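Local coordinates for ATP-citrate lyase beta-subunit (Chlorobium limicola, PDB 6HXJ), which probably cleaves citrate, using ATP and coenzyme A, into acetyl-CoA and oxaloacetate as the beta subunit of ATP-citrate lyase, at residues A[210-215]-A[221-226]; A[13-18]-A[180-185]; A[313-318]-A[393-398]; A[367-372]-A[379-384]. All coordinates share one frame; numbering follows the deposited sequence.

Interaction 1 of 4, residues A[210-215]-A[221-226]; sequences VDYDAR and WDFKPV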
loop_
_atom_site.group_PDB
_atom_site.type_symbol
_atom_site.label_atom_id
_atom_site.label_comp_id
_atom_site.label_asym_id
_atom_site.label_seq_id
_atom_site.Cartn_x
_atom_site.Cartn_y
_atom_site.Cartn_z
ATOM N N VAL A 210 20.187 52.234 28.461
ATOM C CA VAL A 210 19.863 51.727 27.120
ATOM C C VAL A 210 18.500 51.057 27.121
ATOM O O VAL A 210 18.030 50.593 28.153
ATOM C CB VAL A 210 20.963 50.862 26.431
ATOM C CG1 VAL A 210 22.192 51.708 26.112
ATOM C CG2 VAL A 210 21.332 49.630 27.242
ATOM N N ASP A 211 17.842 51.029 25.971
ATOM C CA ASP A 211 16.536 50.373 25.868
ATOM C C ASP A 211 16.772 48.836 25.697
ATOM O O ASP A 211 17.020 48.363 24.580
ATOM C CB ASP A 211 15.718 51.016 24.733
ATOM C CG ASP A 211 14.446 50.273 24.314
ATOM O OD1 ASP A 211 13.895 49.496 25.146
ATOM O OD2 ASP A 211 13.973 50.509 23.184
ATOM N N TYR A 212 16.744 48.079 26.823
ATOM C CA TYR A 212 17.076 46.642 26.836
ATOM C C TYR A 212 16.159 45.751 26.008
ATOM O O TYR A 212 16.613 44.691 25.611
ATOM C CB TYR A 212 17.238 46.071 28.256
ATOM C CG TYR A 212 18.243 44.942 28.330
ATOM C CD1 TYR A 212 19.587 45.156 28.034
ATOM C CD2 TYR A 212 17.851 43.654 28.686
ATOM C CE1 TYR A 212 20.510 44.115 28.072
ATOM C CE2 TYR A 212 18.770 42.604 28.741
ATOM C CZ TYR A 212 20.098 42.840 28.436
ATOM O OH TYR A 212 21.004 41.805 28.484
ATOM N N ASP A 213 14.935 46.187 25.667
ATOM C CA ASP A 213 14.012 45.444 24.799
ATOM C C ASP A 213 14.595 45.259 23.392
ATOM O O ASP A 213 14.205 44.340 22.670
ATOM C CB ASP A 213 12.690 46.218 24.672
ATOM C CG ASP A 213 11.883 46.336 25.949
ATOM O OD1 ASP A 213 11.597 45.281 26.575
ATOM O OD2 ASP A 213 11.467 47.477 26.287
ATOM N N ALA A 214 15.530 46.141 23.035
ATOM C CA ALA A 214 16.196 46.220 21.750
ATOM C C ALA A 214 17.340 45.272 21.611
ATOM O O ALA A 214 17.910 45.206 20.532
ATOM C CB ALA A 214 16.699 47.626 21.549
ATOM N N ARG A 215 17.653 44.530 22.670
ATOM C CA ARG A 215 18.827 43.615 22.714
ATOM C C ARG A 215 18.942 42.694 21.496
ATOM O O ARG A 215 20.070 42.367 21.132
ATOM C CB ARG A 215 18.805 42.772 23.990
ATOM C CG ARG A 215 20.132 42.097 24.299
ATOM C CD ARG A 215 19.990 40.702 24.877
ATOM N NE ARG A 215 21.220 39.923 24.833
ATOM C CZ ARG A 215 21.482 38.973 23.942
ATOM N NH1 ARG A 215 22.724 38.755 23.547
ATOM N NH2 ARG A 215 20.499 38.248 23.439
ATOM N N TRP A 221 25.983 43.178 23.004
ATOM C CA TRP A 221 25.518 43.510 24.348
ATOM C C TRP A 221 25.741 42.371 25.323
ATOM O O TRP A 221 24.781 41.757 25.810
ATOM C CB TRP A 221 24.045 43.953 24.332
ATOM C CG TRP A 221 23.793 45.374 23.900
ATOM C CD1 TRP A 221 24.678 46.233 23.303
ATOM C CD2 TRP A 221 22.555 46.085 24.003
ATOM N NE1 TRP A 221 24.076 47.441 23.060
ATOM C CE2 TRP A 221 22.765 47.376 23.465
ATOM C CE3 TRP A 221 21.290 45.766 24.512
ATOM C CZ2 TRP A 221 21.746 48.339 23.411
ATOM C CZ3 TRP A 221 20.283 46.719 24.453
ATOM C CH2 TRP A 221 20.517 47.989 23.917
ATOM N N ASP A 222 27.005 42.095 25.622
ATOM C CA ASP A 222 27.380 41.067 26.589
ATOM C C ASP A 222 27.347 41.663 28.008
ATOM O O ASP A 222 28.383 41.798 28.652
ATOM C CB ASP A 222 28.738 40.403 26.236
ATOM C CG ASP A 222 29.951 41.302 25.985
ATOM O OD1 ASP A 222 29.763 42.477 25.596
ATOM O OD2 ASP A 222 31.094 40.825 26.182
ATOM N N PHE A 223 26.151 42.077 28.461
ATOM C CA PHE A 223 25.879 42.667 29.779
ATOM C C PHE A 223 24.386 42.556 30.132
ATOM O O PHE A 223 23.542 42.410 29.243
ATOM C CB PHE A 223 26.330 44.147 29.868
ATOM C CG PHE A 223 25.661 45.098 28.896
ATOM C CD1 PHE A 223 24.398 45.625 29.164
ATOM C CD2 PHE A 223 26.293 45.474 27.722
ATOM C CE1 PHE A 223 23.764 46.465 28.247
ATOM C CE2 PHE A 223 25.671 46.346 26.826
ATOM C CZ PHE A 223 24.416 46.843 27.100
ATOM N N LYS A 224 24.071 42.683 31.425
ATOM C CA LYS A 224 22.713 42.655 31.963
ATOM C C LYS A 224 22.438 44.008 32.629
ATOM O O LYS A 224 23.383 44.674 33.072
ATOM C CB LYS A 224 22.548 41.504 32.970
ATOM C CG LYS A 224 22.156 40.163 32.328
ATOM C CD LYS A 224 22.380 38.973 33.276
ATOM C CE LYS A 224 22.664 37.691 32.521
ATOM N NZ LYS A 224 23.079 36.583 33.422
ATOM N N PRO A 225 21.176 44.459 32.731
ATOM C CA PRO A 225 20.943 45.776 33.331
ATOM C C PRO A 225 20.973 45.771 34.846
ATOM O O PRO A 225 20.696 44.745 35.463
ATOM C CB PRO A 225 19.576 46.180 32.793
ATOM C CG PRO A 225 19.127 45.054 31.854
ATOM C CD PRO A 225 19.919 43.858 32.246
ATOM N N VAL A 226 21.315 46.933 35.433
ATOM C CA VAL A 226 21.407 47.177 36.876
ATOM C C VAL A 226 20.014 47.122 37.466
ATOM O O VAL A 226 19.049 47.494 36.797
ATOM C CB VAL A 226 22.078 48.549 37.165
ATOM C CG1 VAL A 226 21.948 48.969 38.629
ATOM C CG2 VAL A 226 23.538 48.567 36.731
#

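Interaction 2 of 4, residues A[13-18]-A[180-185]; sequences FNKWGI and DNEDAQ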
loop_
_atom_site.group_PDB
_atom_site.type_symbol
_atom_site.label_atom_id
_atom_site.label_comp_id
_atom_site.label_asym_id
_atom_site.label_seq_id
_atom_site.Cartn_x
_atom_site.Cartn_y
_atom_site.Cartn_z
ATOM N N PHE A 13 31.296 53.461 24.439
ATOM C CA PHE A 13 31.930 54.729 24.150
ATOM C C PHE A 13 33.087 54.435 23.246
ATOM O O PHE A 13 33.155 54.989 22.157
ATOM C CB PHE A 13 32.435 55.371 25.424
ATOM C CG PHE A 13 31.363 56.033 26.223
ATOM C CD1 PHE A 13 30.044 56.012 25.795
ATOM C CD2 PHE A 13 31.666 56.692 27.400
ATOM C CE1 PHE A 13 29.044 56.625 26.543
ATOM C CE2 PHE A 13 30.671 57.320 28.138
ATOM C CZ PHE A 13 29.365 57.281 27.711
ATOM N N ASN A 14 33.952 53.503 23.671
ATOM C CA ASN A 14 35.107 53.029 22.936
ATOM C C ASN A 14 34.724 52.679 21.517
ATOM O O ASN A 14 35.336 53.170 20.577
ATOM C CB ASN A 14 35.641 51.809 23.633
ATOM C CG ASN A 14 37.094 51.854 23.862
ATOM O OD1 ASN A 14 37.650 52.838 24.346
ATOM N ND2 ASN A 14 37.760 50.827 23.369
ATOM N N LYS A 15 33.674 51.874 21.367
ATOM C CA LYS A 15 33.141 51.457 20.079
ATOM C C LYS A 15 32.874 52.651 19.140
ATOM O O LYS A 15 33.240 52.603 17.969
ATOM C CB LYS A 15 31.865 50.642 20.316
ATOM C CG LYS A 15 31.096 50.311 19.067
ATOM C CD LYS A 15 30.168 49.154 19.312
ATOM C CE LYS A 15 29.003 49.227 18.375
ATOM N NZ LYS A 15 28.041 48.118 18.604
ATOM N N TRP A 16 32.252 53.714 19.653
ATOM C CA TRP A 16 31.926 54.878 18.832
ATOM C C TRP A 16 32.989 55.970 18.941
ATOM O O TRP A 16 32.720 57.132 18.628
ATOM C CB TRP A 16 30.498 55.381 19.148
ATOM C CG TRP A 16 29.474 54.359 18.780
ATOM C CD1 TRP A 16 29.004 53.350 19.566
ATOM C CD2 TRP A 16 28.964 54.113 17.462
ATOM N NE1 TRP A 16 28.166 52.534 18.839
ATOM C CE2 TRP A 16 28.151 52.962 17.535
ATOM C CE3 TRP A 16 29.127 54.750 16.220
ATOM C CZ2 TRP A 16 27.516 52.431 16.412
ATOM C CZ3 TRP A 16 28.502 54.221 15.114
ATOM C CH2 TRP A 16 27.706 53.079 15.214
ATOM N N GLY A 17 34.193 55.573 19.334
ATOM C CA GLY A 17 35.325 56.474 19.467
ATOM C C GLY A 17 35.049 57.663 20.366
ATOM O O GLY A 17 35.023 58.804 19.896
ATOM N N ILE A 18 34.820 57.401 21.660
ATOM C CA ILE A 18 34.569 58.445 22.648
ATOM C C ILE A 18 35.710 58.388 23.659
ATOM O O ILE A 18 35.995 57.309 24.199
ATOM C CB ILE A 18 33.176 58.315 23.299
ATOM C CG1 ILE A 18 32.065 58.476 22.248
ATOM C CG2 ILE A 18 33.014 59.292 24.477
ATOM C CD1 ILE A 18 30.690 58.078 22.717
ATOM N N ASP A 180 22.184 57.167 18.914
ATOM C CA ASP A 180 21.360 56.721 17.800
ATOM C C ASP A 180 21.485 55.199 17.594
ATOM O O ASP A 180 20.482 54.473 17.625
ATOM C CB ASP A 180 21.757 57.495 16.522
ATOM C CG ASP A 180 20.638 57.756 15.522
ATOM O OD1 ASP A 180 20.860 57.530 14.306
ATOM O OD2 ASP A 180 19.594 58.318 15.928
ATOM N N ASN A 181 22.731 54.731 17.492
ATOM C CA ASN A 181 23.081 53.352 17.196
ATOM C C ASN A 181 22.985 52.351 18.353
ATOM O O ASN A 181 22.882 51.146 18.112
ATOM C CB ASN A 181 24.442 53.321 16.585
ATOM C CG ASN A 181 24.370 53.779 15.137
ATOM O OD1 ASN A 181 24.069 52.996 14.231
ATOM N ND2 ASN A 181 24.580 55.067 14.876
ATOM N N GLU A 182 23.038 52.815 19.596
ATOM C CA GLU A 182 22.966 51.878 20.707
ATOM C C GLU A 182 21.585 51.795 21.363
ATOM O O GLU A 182 21.468 51.218 22.445
ATOM C CB GLU A 182 24.058 52.150 21.778
ATOM C CG GLU A 182 25.491 51.876 21.349
ATOM C CD GLU A 182 25.821 50.509 20.779
ATOM O OE1 GLU A 182 25.349 49.484 21.324
ATOM O OE2 GLU A 182 26.583 50.468 19.791
ATOM N N ASP A 183 20.547 52.357 20.751
ATOM C CA ASP A 183 19.209 52.346 21.352
ATOM C C ASP A 183 19.200 52.921 22.796
ATOM O O ASP A 183 18.523 52.382 23.663
ATOM C CB ASP A 183 18.577 50.917 21.306
ATOM C CG ASP A 183 17.751 50.631 20.049
ATOM O OD1 ASP A 183 16.596 51.164 19.947
ATOM O OD2 ASP A 183 18.210 49.816 19.208
ATOM N N ALA A 184 19.964 53.986 23.056
ATOM C CA ALA A 184 20.032 54.556 24.401
ATOM C C ALA A 184 18.792 55.330 24.728
ATOM O O ALA A 184 18.128 55.818 23.828
ATOM C CB ALA A 184 21.254 55.454 24.549
ATOM N N GLN A 185 18.486 55.471 26.009
ATOM C CA GLN A 185 17.407 56.301 26.526
ATOM C C GLN A 185 18.063 57.618 26.956
ATOM O O GLN A 185 17.506 58.701 26.786
ATOM C CB GLN A 185 16.714 55.607 27.694
ATOM C CG GLN A 185 15.927 54.389 27.218
ATOM C CD GLN A 185 15.540 53.402 28.299
ATOM O OE1 GLN A 185 16.153 53.297 29.368
ATOM N NE2 GLN A 185 14.536 52.603 28.003
#

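Interaction 3 of 4, residues A[313-318]-A[393-398]; sequences IKHIIV and DLAMKS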
loop_
_atom_site.group_PDB
_atom_site.type_symbol
_atom_site.label_atom_id
_atom_site.label_comp_id
_atom_site.label_asym_id
_atom_site.label_seq_id
_atom_site.Cartn_x
_atom_site.Cartn_y
_atom_site.Cartn_z
ATOM N N ILE A 313 2.952 37.659 57.731
ATOM C CA ILE A 313 1.895 38.175 56.871
ATOM C C ILE A 313 0.530 37.813 57.474
ATOM O O ILE A 313 0.302 36.668 57.869
ATOM C CB ILE A 313 2.064 37.799 55.376
ATOM C CG1 ILE A 313 1.996 36.283 55.121
ATOM C CG2 ILE A 313 3.350 38.400 54.825
ATOM C CD1 ILE A 313 1.711 35.905 53.688
ATOM N N LYS A 314 -0.364 38.793 57.579
ATOM C CA LYS A 314 -1.677 38.570 58.189
ATOM C C LYS A 314 -2.784 38.256 57.169
ATOM O O LYS A 314 -3.603 37.379 57.442
ATOM C CB LYS A 314 -2.071 39.739 59.122
ATOM C CG LYS A 314 -1.356 39.700 60.474
ATOM C CD LYS A 314 -0.933 41.087 60.980
ATOM C CE LYS A 314 -1.537 41.469 62.317
ATOM N NZ LYS A 314 -0.980 40.684 63.455
ATOM N N HIS A 315 -2.831 38.981 56.019
ATOM C CA HIS A 315 -3.836 38.809 54.951
ATOM C C HIS A 315 -3.136 38.547 53.639
ATOM O O HIS A 315 -2.000 38.985 53.456
ATOM C CB HIS A 315 -4.720 40.082 54.790
ATOM C CG HIS A 315 -5.268 40.599 56.080
ATOM N ND1 HIS A 315 -6.397 40.039 56.658
ATOM C CD2 HIS A 315 -4.770 41.544 56.914
ATOM C CE1 HIS A 315 -6.574 40.687 57.800
ATOM N NE2 HIS A 315 -5.621 41.602 57.998
ATOM N N ILE A 316 -3.827 37.878 52.704
ATOM C CA ILE A 316 -3.347 37.687 51.324
ATOM C C ILE A 316 -4.392 38.363 50.418
ATOM O O ILE A 316 -5.586 38.082 50.558
ATOM C CB ILE A 316 -3.088 36.201 50.871
ATOM C CG1 ILE A 316 -2.182 35.400 51.844
ATOM C CG2 ILE A 316 -2.528 36.130 49.417
ATOM C CD1 ILE A 316 -2.265 33.900 51.657
ATOM N N ILE A 317 -3.935 39.284 49.530
ATOM C CA ILE A 317 -4.814 39.965 48.595
ATOM C C ILE A 317 -4.627 39.356 47.221
ATOM O O ILE A 317 -3.642 39.633 46.532
ATOM C CB ILE A 317 -4.697 41.527 48.606
ATOM C CG1 ILE A 317 -4.833 42.146 50.024
ATOM C CG2 ILE A 317 -5.677 42.187 47.625
ATOM C CD1 ILE A 317 -6.081 41.830 50.836
ATOM N N VAL A 318 -5.579 38.490 46.848
ATOM C CA VAL A 318 -5.615 37.808 45.561
ATOM C C VAL A 318 -6.604 38.617 44.733
ATOM O O VAL A 318 -7.780 38.258 44.617
ATOM C CB VAL A 318 -5.994 36.296 45.695
ATOM C CG1 VAL A 318 -5.879 35.578 44.357
ATOM C CG2 VAL A 318 -5.126 35.598 46.735
ATOM N N ASP A 393 -10.075 47.234 52.199
ATOM C CA ASP A 393 -10.797 47.834 53.332
ATOM C C ASP A 393 -11.268 46.741 54.281
ATOM O O ASP A 393 -10.989 46.800 55.484
ATOM C CB ASP A 393 -11.991 48.683 52.846
ATOM C CG ASP A 393 -11.710 49.770 51.791
ATOM O OD1 ASP A 393 -10.519 49.976 51.436
ATOM O OD2 ASP A 393 -12.685 50.406 51.313
ATOM N N LEU A 394 -11.912 45.709 53.710
ATOM C CA LEU A 394 -12.428 44.540 54.410
ATOM C C LEU A 394 -11.317 43.814 55.170
ATOM O O LEU A 394 -11.554 43.290 56.266
ATOM C CB LEU A 394 -13.104 43.604 53.407
ATOM C CG LEU A 394 -14.602 43.828 53.207
ATOM C CD1 LEU A 394 -14.917 45.149 52.508
ATOM C CD2 LEU A 394 -15.192 42.715 52.425
ATOM N N ALA A 395 -10.094 43.834 54.597
ATOM C CA ALA A 395 -8.901 43.227 55.165
ATOM C C ALA A 395 -8.338 44.090 56.302
ATOM O O ALA A 395 -7.937 43.537 57.329
ATOM C CB ALA A 395 -7.857 43.026 54.085
ATOM N N MET A 396 -8.331 45.441 56.131
ATOM C CA MET A 396 -7.858 46.412 57.129
ATOM C C MET A 396 -8.738 46.378 58.379
ATOM O O MET A 396 -8.231 46.481 59.497
ATOM C CB MET A 396 -7.859 47.839 56.556
ATOM C CG MET A 396 -6.729 48.142 55.569
ATOM S SD MET A 396 -5.012 47.806 56.079
ATOM C CE MET A 396 -4.905 48.783 57.639
ATOM N N LYS A 397 -10.054 46.219 58.178
ATOM C CA LYS A 397 -11.038 46.161 59.251
ATOM C C LYS A 397 -10.868 44.906 60.120
ATOM O O LYS A 397 -11.093 44.982 61.325
ATOM C CB LYS A 397 -12.463 46.303 58.688
ATOM C CG LYS A 397 -12.757 47.685 58.097
ATOM C CD LYS A 397 -14.076 47.689 57.332
ATOM C CE LYS A 397 -14.318 48.989 56.597
ATOM N NZ LYS A 397 -15.612 48.982 55.869
ATOM N N SER A 398 -10.390 43.786 59.545
ATOM C CA SER A 398 -10.137 42.534 60.270
ATOM C C SER A 398 -8.802 42.609 61.048
ATOM O O SER A 398 -7.836 41.882 60.772
ATOM C CB SER A 398 -10.154 41.350 59.304
ATOM O OG SER A 398 -10.106 40.117 60.000
#

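Interaction 4 of 4, residues A[367-372]-A[379-384]; sequences AAIKQL and IHVYDR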
loop_
_atom_site.group_PDB
_atom_site.type_symbol
_atom_site.label_atom_id
_atom_site.label_comp_id
_atom_site.label_asym_id
_atom_site.label_seq_id
_atom_site.Cartn_x
_atom_site.Cartn_y
_atom_site.Cartn_z
ATOM N N ALA A 367 -15.435 29.531 41.749
ATOM C CA ALA A 367 -16.083 28.388 42.413
ATOM C C ALA A 367 -15.022 27.442 42.983
ATOM O O ALA A 367 -15.172 26.956 44.102
ATOM C CB ALA A 367 -16.982 27.652 41.433
ATOM N N ALA A 368 -13.930 27.219 42.233
ATOM C CA ALA A 368 -12.799 26.387 42.639
ATOM C C ALA A 368 -12.080 26.984 43.862
ATOM O O ALA A 368 -11.731 26.254 44.786
ATOM C CB ALA A 368 -11.839 26.223 41.483
ATOM N N ILE A 369 -11.917 28.305 43.897
ATOM C CA ILE A 369 -11.265 29.005 44.998
ATOM C C ILE A 369 -12.158 29.060 46.290
ATOM O O ILE A 369 -11.622 28.964 47.389
ATOM C CB ILE A 369 -10.754 30.400 44.494
ATOM C CG1 ILE A 369 -9.643 30.996 45.409
ATOM C CG2 ILE A 369 -11.831 31.431 44.226
ATOM C CD1 ILE A 369 -8.194 30.722 45.042
ATOM N N LYS A 370 -13.495 29.176 46.146
ATOM C CA LYS A 370 -14.431 29.198 47.276
ATOM C C LYS A 370 -14.582 27.788 47.871
ATOM O O LYS A 370 -14.952 27.665 49.038
ATOM C CB LYS A 370 -15.787 29.827 46.891
ATOM C CG LYS A 370 -16.537 30.433 48.075
ATOM C CD LYS A 370 -17.623 31.439 47.673
ATOM C CE LYS A 370 -18.286 32.106 48.868
ATOM N NZ LYS A 370 -17.375 33.041 49.596
ATOM N N GLN A 371 -14.253 26.724 47.105
ATOM C CA GLN A 371 -14.266 25.358 47.635
ATOM C C GLN A 371 -13.187 25.263 48.694
ATOM O O GLN A 371 -13.409 24.600 49.703
ATOM C CB GLN A 371 -13.995 24.339 46.529
ATOM C CG GLN A 371 -13.969 22.884 46.978
ATOM C CD GLN A 371 -13.595 21.959 45.844
ATOM O OE1 GLN A 371 -12.628 22.180 45.105
ATOM N NE2 GLN A 371 -14.324 20.864 45.725
ATOM N N LEU A 372 -12.046 25.962 48.499
ATOM C CA LEU A 372 -10.966 25.977 49.485
ATOM C C LEU A 372 -11.431 26.312 50.909
ATOM O O LEU A 372 -10.670 26.094 51.839
ATOM C CB LEU A 372 -9.788 26.860 49.082
ATOM C CG LEU A 372 -8.801 26.289 48.078
ATOM C CD1 LEU A 372 -7.827 27.362 47.639
ATOM C CD2 LEU A 372 -7.989 25.165 48.667
ATOM N N ILE A 379 -10.824 31.925 53.684
ATOM C CA ILE A 379 -10.885 32.564 52.375
ATOM C C ILE A 379 -12.252 33.228 52.096
ATOM O O ILE A 379 -13.301 32.580 52.192
ATOM C CB ILE A 379 -10.439 31.549 51.258
ATOM C CG1 ILE A 379 -10.322 32.217 49.870
ATOM C CG2 ILE A 379 -11.302 30.277 51.198
ATOM C CD1 ILE A 379 -9.425 31.479 48.902
ATOM N N HIS A 380 -12.211 34.538 51.743
ATOM C CA HIS A 380 -13.370 35.352 51.335
ATOM C C HIS A 380 -13.202 35.630 49.842
ATOM O O HIS A 380 -12.180 36.188 49.427
ATOM C CB HIS A 380 -13.483 36.661 52.157
ATOM C CG HIS A 380 -13.536 36.434 53.642
ATOM N ND1 HIS A 380 -12.376 36.280 54.398
ATOM C CD2 HIS A 380 -14.606 36.289 54.458
ATOM C CE1 HIS A 380 -12.780 36.059 55.638
ATOM N NE2 HIS A 380 -14.112 36.064 55.727
ATOM N N VAL A 381 -14.154 35.144 49.030
ATOM C CA VAL A 381 -14.079 35.317 47.581
ATOM C C VAL A 381 -15.299 36.126 47.103
ATOM O O VAL A 381 -16.459 35.823 47.418
ATOM C CB VAL A 381 -13.768 34.028 46.725
ATOM C CG1 VAL A 381 -13.499 32.788 47.570
ATOM C CG2 VAL A 381 -14.782 33.758 45.606
ATOM N N TYR A 382 -14.980 37.201 46.367
ATOM C CA TYR A 382 -15.915 38.162 45.806
ATOM C C TYR A 382 -15.787 38.212 44.284
ATOM O O TYR A 382 -14.740 37.873 43.704
ATOM C CB TYR A 382 -15.694 39.565 46.416
ATOM C CG TYR A 382 -15.700 39.587 47.928
ATOM C CD1 TYR A 382 -16.886 39.737 48.638
ATOM C CD2 TYR A 382 -14.519 39.451 48.651
ATOM C CE1 TYR A 382 -16.896 39.758 50.032
ATOM C CE2 TYR A 382 -14.516 39.458 50.042
ATOM C CZ TYR A 382 -15.708 39.601 50.730
ATOM O OH TYR A 382 -15.704 39.589 52.107
ATOM N N ASP A 383 -16.871 38.642 43.640
ATOM C CA ASP A 383 -16.935 38.800 42.207
ATOM C C ASP A 383 -16.809 40.299 41.876
ATOM O O ASP A 383 -16.622 41.122 42.777
ATOM C CB ASP A 383 -18.261 38.213 41.697
ATOM C CG ASP A 383 -19.511 38.915 42.217
ATOM O OD1 ASP A 383 -19.652 39.041 43.462
ATOM O OD2 ASP A 383 -20.348 39.342 41.379
ATOM N N ARG A 384 -16.940 40.645 40.580
ATOM C CA ARG A 384 -16.889 42.000 40.015
ATOM C C ARG A 384 -17.764 43.048 40.722
ATOM O O ARG A 384 -17.400 44.229 40.710
ATOM C CB ARG A 384 -17.250 41.944 38.537
ATOM C CG ARG A 384 -18.566 41.237 38.260
ATOM C CD ARG A 384 -18.517 40.555 36.935
ATOM N NE ARG A 384 -18.516 41.565 35.899
ATOM C CZ ARG A 384 -17.860 41.465 34.763
ATOM N NH1 ARG A 384 -17.158 40.371 34.489
ATOM N NH2 ARG A 384 -17.908 42.450 33.883
#

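Interaction 1 of 4, residues A[210-215]-A[221-226]
The ring of Y212 carries P225 over one face: CG of the proline stands 3.7 Å from the centroid of the Y212 ring, 13° off its normal, a CH-pi contact suited to the compact, rigid pyrrolidine ring. At the edge of the same ring lies the carbonyl of F223. W221 is met over one face of its six-membered ring by V210, whose CG2 is 4.2 Å from that ring's centroid; on the same face, F223 CZ leans over the rim. F223 CG lies between the backbone N and the carbonyl carbon (chi1 61°), which brings its phenyl beside Y212 and W221. D211 O sits in the indole plane, 3.6 Å from W221 CH2, and H218 also stacks on W221. Y212 and W221 are nearly parallel, planes 9° apart, but barely overlap. R215 runs its CG alongside the indole, 3.9 Å from W221 CE3. One hydrogen bond crosses, Y212 OH to F223 O at 2.7 Å, in the carbonyl plane; the indole N-H bonds to E182. Aromatic and aliphatic surfaces thus do most of the joining, and one polar tie to backbone helps fold the connection from strand 200-210 toward helix 235-246 back on itself, with Y212 opening a 3-10 turn.

Interaction 2 of 4, residues A[13-18]-A[180-185]
This contact ties the ends of helices 6-15 and 163-181 together within the ATP-grasp domain. K15 and W16 stand at the C-terminal end of helix 6-15, where the chain closes in a Schellman motif with G17 at positive phi, and from there both reach E182, just beyond the end of helix 163-181. The indole N-H of W16 points almost straight at the carboxylate: NE1 to E182 OE2 is 2.8 Å with an angle of 174° at the hydrogen. The oxygen lies in the indole plane and receives the bond on its anti lone pair, on the side away from OE1. E182 bends at chi2 (-54°), which brings its carboxylate toward W16 and K15. The K15 side chain, extended beyond CG, meets that of E182 from the opposite direction, and its NZ makes a weak, salt-bridging hydrogen bond of 3.0 Å to E182 OE2; its stronger partner is D220, with which it forms a salt bridge. E182 is buried, and an acid suits this place among several donors, OE1 being engaged by W221. The benzo end of W16 lies against N181, with CH2 3.4 Å from N181 CG and the ring and amide planes 24° apart. A leucine here, in place of W16, would probably leave E182 OE2 without its straight N-H donor and N181 without the ring that covers it. W16 also packs on L177 and C178 of helix 163-181, while F13 faces strands 184-195 and 200-210.

Interaction 3 of 4, residues A[313-318]-A[393-398]
H315, at the start of strand 315-318 in the citrate-binding domain, turns the face of its imidazole toward A395 of the C-terminal helix 391-397. With CG anti to the carbonyl carbon (chi1 -49°), the ring leaves the strand toward the helix and receives the methyl of A395 over its face, the CB atom 4.3 Å from the imidazole centroid. The carbonyl oxygen of A395 also lies over this ring, 3.1 Å from H315 NE2. Because the oxygen stands above the plane instead of ahead of an in-plane N-H, the approach is not a hydrogen bond. S398, the last residue of the chain, meets the ring differently: its backbone O, at the chain terminus, lies at the edge, in plane, 3.4 Å from H315 CE1, and its CB is 3.9 Å from the same carbon. Two residues on from the histidine, I317 points to the same side of the strand. Its chain bends at chi2 (-56°), which carries CD1 to within 3.9 Å of A395 CB. Alanine suits the helix position, since its CA lies only 6.7 Å from that of H315, with the imidazole and the isoleucine both close by. The H315 ring also meets that of W354, their planes at about 50°. With the imidazole gone, an alanine here is likely to leave the A395 methyl poorly covered and W354 short of one of its ring partners. W354 of strand 352-356 itself touches A395 and I317; I261 and L263 of strand 261-266, the neighbour on the other side, also touch I317, and helix 391-397 packs against this face of the sheet.

Interaction 4 of 4, residues A[367-372]-A[379-384]
I369 and I379 cross at about a right angle, the helix residue presenting CG1 and the strand residue its terminal methyl, with I369 CG1 3.5 Å from I379 CD1. The I369 branch gets there because CG1 lies anti to the backbone N (chi1 -160°), while its other branch, CG2, turns to V381 and comes 4.0 Å from V381 CG1. Branched aliphatic side chains are apt here: one isoleucine touches two strand residues with two different arms. V381 is wedged between I369 and K370. Its CG1 is 3.8 Å from K370 CB, and the methylenes of the lysine slant across the valine, so that a long, partly apolar side chain covers it at the exposed border of the helix. The lysine chain bends at its last torsion (chi4 69°), and its ammonium group hydrogen-bonds the side chain of Q373. The two segments belong to the beta-alpha-beta unit formed by strand 352-356, helix 362-371 and strand 378-382, in which the short helix and strand axes run nearly antiparallel, at 160°, and approach to 8.5 Å. Alternation along the strand sends I379 and V381 to the helix and H380 and Y382 to the opposite face, where H380 stacks on W354. Further along the chain, L372 adds a looser apolar touch, its CB 4.3 Å from I379 CG2. F332 and I336 of helix 328-344 pack on I369 from outside the two segments, and I353 and V355 of the adjoining strand lie against I379.

In the fold
Interactions 1 and 2 adjoin in the part of the chain that precedes helix 235-246, their centres 13 Å apart. They are joined by probable hydrogen bonds from W221 NE1 to E182 OE1, 3.0 Å, and from D211 N to D183 O, 2.8 Å. Interactions 3 and 4 each pack a helix on the same mixed sheet, helix 362-371 on the face opposite to the one that H380 and W354 share with helix 391-397; interaction 4 is nested in the loop that interaction 3 closes, and L394 packs on Y382 where they meet. The centres of interactions 2 and 4 lie 53 Å apart. The R215 side chain is about 12 Å from a bound coenzyme A, and that of I317 about 14 Å from a citrate.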